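Local coordinates for protein coclaurine N-methyltransferase (Coptis japonica, PDB 6GKV) that probably transfers a methyl group from S-adenosyl-L-methionine to the ring nitrogen of coclaurine and related tetrahydroisoquinolines in plant alkaloid biosynthesis, at residues A[319-322]-A[323-326]. Residues are numbered along the deposited sequence; the frame is centred on the assembly and turned at random.
Sequences LINY and WRGF. With F2W (6,7-dimethoxy-2-methyl-1,2,3,4-tetrahydroisoquinolin-2-ium), chain D.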
ATOM      1  N   LEU A 319     -14.734   6.138  36.699  1.00 49.93           N
ATOM      2  CA  LEU A 319     -13.382   5.876  36.239  1.00 47.09           C
ATOM      3  C   LEU A 319     -13.149   4.400  35.945  1.00 52.25           C
ATOM      4  O   LEU A 319     -12.490   4.054  34.959  1.00 56.61           O
ATOM      5  CB  LEU A 319     -12.375   6.376  37.267  1.00 43.21           C
ATOM      6  CG  LEU A 319     -10.913   6.354  36.833  1.00 44.91           C
ATOM      7  CD1 LEU A 319     -10.729   7.044  35.486  1.00 44.03           C
ATOM      8  CD2 LEU A 319     -10.095   7.026  37.920  1.00 43.33           C
ATOM      9  N   ILE A 320     -13.678   3.522  36.791  1.00 47.62           N
ATOM     10  CA  ILE A 320     -13.507   2.094  36.556  1.00 43.60           C
ATOM     11  C   ILE A 320     -14.286   1.673  35.288  1.00 50.98           C
ATOM     12  O   ILE A 320     -13.819   0.857  34.504  1.00 55.27           O
ATOM     13  CB  ILE A 320     -13.935   1.270  37.787  1.00 41.49           C
ATOM     14  CG1 ILE A 320     -13.958  -0.223  37.474  1.00 60.66           C
ATOM     15  CG2 ILE A 320     -15.304   1.658  38.241  1.00 45.40           C
ATOM     16  CD1 ILE A 320     -12.589  -0.828  37.292  1.00 72.88           C
ATOM     17  N   ASN A 321     -15.453   2.264  35.060  1.00 51.12           N
ATOM     18  CA  ASN A 321     -16.220   1.935  33.871  1.00 48.38           C
ATOM     19  C   ASN A 321     -15.614   2.588  32.634  1.00 52.41           C
ATOM     20  O   ASN A 321     -15.903   2.196  31.495  1.00 38.63           O
ATOM     21  CB  ASN A 321     -17.673   2.350  34.051  1.00 35.71           C
ATOM     22  CG  ASN A 321     -18.408   1.431  34.988  1.00 44.22           C
ATOM     23  OD1 ASN A 321     -18.339   0.210  34.836  1.00 47.73           O
ATOM     24  ND2 ASN A 321     -19.107   2.001  35.980  1.00 48.67           N
ATOM     25  N   TYR A 322     -14.775   3.597  32.866  1.00 54.39           N
ATOM     26  CA  TYR A 322     -14.016   4.173  31.774  1.00 48.50           C
ATOM     27  C   TYR A 322     -13.073   3.105  31.255  1.00 51.97           C
ATOM     28  O   TYR A 322     -12.974   2.861  30.053  1.00 58.34           O
ATOM     29  CB  TYR A 322     -13.199   5.405  32.193  1.00 43.09           C
ATOM     30  CG  TYR A 322     -12.214   5.742  31.091  1.00 41.20           C
ATOM     31  CD1 TYR A 322     -12.621   6.491  29.994  1.00 37.97           C
ATOM     32  CD2 TYR A 322     -10.904   5.255  31.109  1.00 37.34           C
ATOM     33  CE1 TYR A 322     -11.759   6.768  28.956  1.00 45.56           C
ATOM     34  CE2 TYR A 322     -10.024   5.526  30.055  1.00 42.64           C
ATOM     35  CZ  TYR A 322     -10.465   6.290  28.988  1.00 44.08           C
ATOM     36  OH  TYR A 322      -9.633   6.593  27.946  1.00 40.48           O
ATOM     37  N   TRP A 323     -12.351   2.488  32.181  1.00 43.08           N
ATOM     38  CA  TRP A 323     -11.344   1.530  31.803  1.00 35.57           C
ATOM     39  C   TRP A 323     -11.994   0.258  31.227  1.00 47.01           C
ATOM     40  O   TRP A 323     -11.453  -0.360  30.305  1.00 37.37           O
ATOM     41  CB  TRP A 323     -10.434   1.242  32.996  1.00 26.88           C
ATOM     42  CG  TRP A 323      -9.392   2.350  33.112  1.00 49.93           C
ATOM     43  CD1 TRP A 323      -9.304   3.308  34.092  1.00 54.69           C
ATOM     44  CD2 TRP A 323      -8.351   2.655  32.177  1.00 56.68           C
ATOM     45  NE1 TRP A 323      -8.254   4.164  33.836  1.00 57.53           N
ATOM     46  CE2 TRP A 323      -7.644   3.777  32.651  1.00 61.90           C
ATOM     47  CE3 TRP A 323      -7.917   2.067  30.972  1.00 60.04           C
ATOM     48  CZ2 TRP A 323      -6.547   4.330  31.991  1.00 66.76           C
ATOM     49  CZ3 TRP A 323      -6.825   2.610  30.307  1.00 56.93           C
ATOM     50  CH2 TRP A 323      -6.154   3.728  30.814  1.00 60.17           C
ATOM     51  N   ARG A 324     -13.174  -0.097  31.725  1.00 49.96           N
ATOM     52  CA  ARG A 324     -13.948  -1.193  31.137  1.00 44.93           C
ATOM     53  C   ARG A 324     -14.268  -0.914  29.683  1.00 41.36           C
ATOM     54  O   ARG A 324     -13.973  -1.729  28.830  1.00 52.91           O
ATOM     55  CB  ARG A 324     -15.240  -1.425  31.912  1.00 48.59           C
ATOM     56  CG  ARG A 324     -15.037  -2.154  33.222  1.00 45.13           C
ATOM     57  CD  ARG A 324     -16.275  -2.044  34.102  1.00 41.22           C
ATOM     58  NE  ARG A 324     -16.140  -2.877  35.284  1.00 44.07           N
ATOM     59  CZ  ARG A 324     -16.928  -2.800  36.349  1.00 52.03           C
ATOM     60  NH1 ARG A 324     -17.910  -1.909  36.387  1.00 52.65           N
ATOM     61  NH2 ARG A 324     -16.718  -3.606  37.380  1.00 46.76           N
ATOM     62  N   GLY A 325     -14.844   0.249  29.391  1.00 39.76           N
ATOM     63  CA  GLY A 325     -15.093   0.662  28.013  1.00 37.07           C
ATOM     64  C   GLY A 325     -13.838   0.792  27.154  1.00 43.93           C
ATOM     65  O   GLY A 325     -13.900   0.701  25.934  1.00 43.28           O
ATOM     66  N   PHE A 326     -12.695   1.036  27.784  1.00 47.54           N
ATOM     67  CA  PHE A 326     -11.424   1.052  27.071  1.00 45.39           C
ATOM     68  C   PHE A 326     -11.192  -0.311  26.453  1.00 40.05           C
ATOM     69  O   PHE A 326     -11.010  -0.465  25.254  1.00 50.43           O
ATOM     70  CB  PHE A 326     -10.295   1.387  28.043  1.00 45.14           C
ATOM     71  CG  PHE A 326      -8.957   1.545  27.404  1.00 46.90           C
ATOM     72  CD1 PHE A 326      -8.537   2.794  26.950  1.00 52.20           C
ATOM     73  CD2 PHE A 326      -8.097   0.466  27.288  1.00 43.59           C
ATOM     74  CE1 PHE A 326      -7.284   2.958  26.377  1.00 44.49           C
ATOM     75  CE2 PHE A 326      -6.854   0.620  26.709  1.00 46.15           C
ATOM     76  CZ  PHE A 326      -6.449   1.870  26.256  1.00 44.26           C
TER
HETATM   77  CAM F2W D 502      -8.442  -0.097  23.161  1.00 42.62           C
HETATM   78  OAK F2W D 502      -8.467   0.486  21.839  1.00 40.22           O
HETATM   79  CAB F2W D 502      -7.252   1.056  21.547  1.00 40.37           C
HETATM   80  CAA F2W D 502      -6.154   1.011  22.414  1.00 46.93           C
HETATM   81  CAF F2W D 502      -4.974   1.635  22.019  1.00 47.90           C
HETATM   82  CAJ F2W D 502      -3.826   1.612  22.792  1.00 54.78           C
HETATM   83  CAI F2W D 502      -2.766   2.735  22.550  1.00 59.35           C
HETATM   84  NAH F2W D 502      -2.409   2.598  21.129  1.00 65.15           N
HETATM   85  CAO F2W D 502      -1.632   3.830  20.891  1.00 72.54           C
HETATM   86  CAG F2W D 502      -3.714   2.879  20.524  1.00 50.62           C
HETATM   87  CAE F2W D 502      -4.868   2.206  20.779  1.00 40.96           C
HETATM   88  CAD F2W D 502      -5.969   2.278  19.930  1.00 34.43           C
HETATM   89  CAC F2W D 502      -7.150   1.663  20.306  1.00 27.17           C
HETATM   90  OAL F2W D 502      -8.295   1.662  19.554  1.00 42.38           O
HETATM   91  CAN F2W D 502      -8.272   2.271  18.249  1.00 31.92           C
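Leu319 to Phe326 make two turns of one helix, tied by i to i+4 bonds from Trp323 N to Leu319 O, Arg324 N to Ile320 O, Gly325 N to Asn321 O and Phe326 N to Tyr322 O. On one side three rings gather. Tyr322 turns its edge to the face of Trp323 in a T-shaped pair, the planes at 86°. The phenol centroid is 5.0 Å from that of the pyrrole ring, and Tyr322 CE2 stands over the middle of the indole. Tyr322 CG lies anti to the backbone N (chi1 167°), whereas Trp323 CG is anti to the carbonyl carbon (chi1 -81°), and these different rotamers let the neighbouring rings meet. Leu319 runs alongside the indole, its CD1 4.1 Å from Trp323 NE1. Trp323 CZ3 in turn sits over the centre of the Phe326 ring, 3.6 Å above its plane, and the opposite face of that ring takes the methoxy carbon CAM of the bound N-methylheliamine. With alanine at Trp323, the indole face that meets the Tyr322 edge and backs Phe326 is gone, which is likely to open a gap there and leave the Phe326 ring freer to turn against the ligand. The Tyr322 hydroxyl is hydrogen-bonded to Val250 O. On another side of the helix Arg324 NH1 donates to Asn321 OD1 (2.7 Å), which lies at the guanidinium edge, while Ile320 CG1 covers one guanidinium face; Asn321 ND2 reaches Glu15 O in helix 2-16. These turns lie on helix 313-335 and bring Phe326 to the N-methylheliamine pocket: Leu319 and Trp323 pack on Phe306 of helix 299-309, and Phe326 meets Asn288 and Trp291 of helix 281-297.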